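PDB 2O16: acetoin utilization protein AcuB, putative from Vibrio cholerae, which is of unknown function but carries a pair of CBS domains, modules that in many relatives bind adenine nucleotides and regulate partner proteins. Local coordinates for residues I132-N135 and L136-Q140. Sequence-based numbering, arbitrary orientation.
Sequences IAIN and LLELQ
Glu138 reaches back along the helix to Ile134, one turn earlier, and to Asn135, three residues before it. Its CB sits 3.4 Å from Ile134 O, and CG comes closer to the same oxygen, at 3.2 Å, because a first torsion of -71° sets CG beside the backbone N that already donates to that carbonyl. From CG the chain runs on extended and carries Glu138 CD past the flank of Ile134, whose CG2 lies 3.8 Å away. At the tip the two carboxylate oxygens part company: Glu138 OE2 stands 3.6 Å from Ile134 CG2, a plain van der Waals contact, while Glu138 OE1 receives a weak hydrogen bond of 3.4 Å from Asn135 ND2. The N-H of that bond is bent to 146°; the two side chains run side by side, pointing the same way, with amide and carboxylate planes 33° apart. The beta-branch of Ile134 supplies the apolar CG2 beside the carboxylate, and the short amide of Asn135 can offer ND2 to the glutamate.

All of this belongs to the late turns of helix 126-141, the last helix of a chain built on two CBS domains, where it runs out from the body of the protein toward the C-terminus. Ordinary alpha-helical bonds carry the backbone here; Glu138 N to Ile134 O, at 2.8 Å, is the one that fixes the root of the glutamate. A long, flexible side chain with a polar end suits this exposed position, since its methylenes can lie on the preceding turn while the carboxylate stays at the surface. Leu136 and Leu137 place their side chains likewise, without a polar end: Leu136 CG rests 3.3 Å from Ile132 O, and Leu137 CG 3.2 Å from Ala133 O, each CG close beside the carbonyl oxygen that accepts the N-H of its own residue.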
# COMPACT_ATOMS: atom_id res chain seq x y z
N ILE A 132 -14.89 -4.66 -0.38
CA ILE A 132 -15.77 -4.23 -1.43
C ILE A 132 -16.48 -5.43 -2.11
O ILE A 132 -17.67 -5.32 -2.45
CB ILE A 132 -15.07 -3.21 -2.37
CG1 ILE A 132 -16.08 -2.16 -2.85
CG2 ILE A 132 -14.38 -3.89 -3.54
CD1 ILE A 132 -16.30 -1.02 -1.86
N ALA A 133 -15.81 -6.58 -2.26
CA ALA A 133 -16.47 -7.80 -2.80
C ALA A 133 -17.64 -8.25 -1.90
O ALA A 133 -18.73 -8.62 -2.40
CB ALA A 133 -15.44 -8.97 -2.96
N ILE A 134 -17.41 -8.21 -0.59
CA ILE A 134 -18.47 -8.54 0.38
C ILE A 134 -19.67 -7.59 0.21
O ILE A 134 -20.83 -8.05 0.10
CB ILE A 134 -17.93 -8.50 1.83
CG1 ILE A 134 -16.91 -9.63 2.06
CG2 ILE A 134 -19.10 -8.59 2.90
CD1 ILE A 134 -16.05 -9.43 3.40
N ASN A 135 -19.42 -6.28 0.16
CA ASN A 135 -20.53 -5.33 0.04
C ASN A 135 -21.29 -5.52 -1.27
O ASN A 135 -22.51 -5.40 -1.29
CB ASN A 135 -20.08 -3.87 0.22
CG ASN A 135 -19.49 -3.60 1.59
OD1 ASN A 135 -18.65 -2.70 1.74
ND2 ASN A 135 -19.87 -4.40 2.58
N LEU A 136 -20.58 -5.80 -2.36
CA LEU A 136 -21.25 -6.06 -3.64
C LEU A 136 -22.07 -7.35 -3.62
O LEU A 136 -23.18 -7.41 -4.15
CB LEU A 136 -20.23 -6.11 -4.78
CG LEU A 136 -19.57 -4.73 -5.05
CD1 LEU A 136 -18.33 -4.84 -5.94
CD2 LEU A 136 -20.57 -3.71 -5.64
N LEU A 137 -21.53 -8.39 -2.99
CA LEU A 137 -22.27 -9.64 -2.89
C LEU A 137 -23.51 -9.45 -2.02
O LEU A 137 -24.57 -9.99 -2.33
CB LEU A 137 -21.37 -10.75 -2.33
CG LEU A 137 -20.34 -11.26 -3.34
CD1 LEU A 137 -19.17 -11.95 -2.62
CD2 LEU A 137 -20.99 -12.14 -4.39
N GLU A 138 -23.35 -8.71 -0.93
CA GLU A 138 -24.50 -8.35 -0.06
C GLU A 138 -25.59 -7.62 -0.83
O GLU A 138 -26.78 -7.91 -0.65
CB GLU A 138 -24.06 -7.54 1.17
CG GLU A 138 -23.28 -8.40 2.16
CD GLU A 138 -22.72 -7.67 3.38
OE1 GLU A 138 -22.55 -6.42 3.34
OE2 GLU A 138 -22.40 -8.37 4.36
N LEU A 139 -25.18 -6.68 -1.68
CA LEU A 139 -26.09 -5.94 -2.54
C LEU A 139 -26.81 -6.86 -3.50
O LEU A 139 -28.03 -6.75 -3.71
CB LEU A 139 -25.30 -4.89 -3.33
CG LEU A 139 -26.02 -3.92 -4.25
CD1 LEU A 139 -27.11 -3.13 -3.46
CD2 LEU A 139 -24.98 -3.00 -4.87
N GLN A 140 -26.05 -7.76 -4.12
CA GLN A 140 -26.59 -8.73 -5.06
C GLN A 140 -27.62 -9.65 -4.38
O GLN A 140 -28.65 -9.99 -4.98
CB GLN A 140 -25.45 -9.48 -5.79
CG GLN A 140 -24.73 -8.58 -6.82
CD GLN A 140 -23.40 -9.11 -7.44
OE1 GLN A 140 -23.17 -10.33 -7.51
NE2 GLN A 140 -22.55 -8.17 -7.96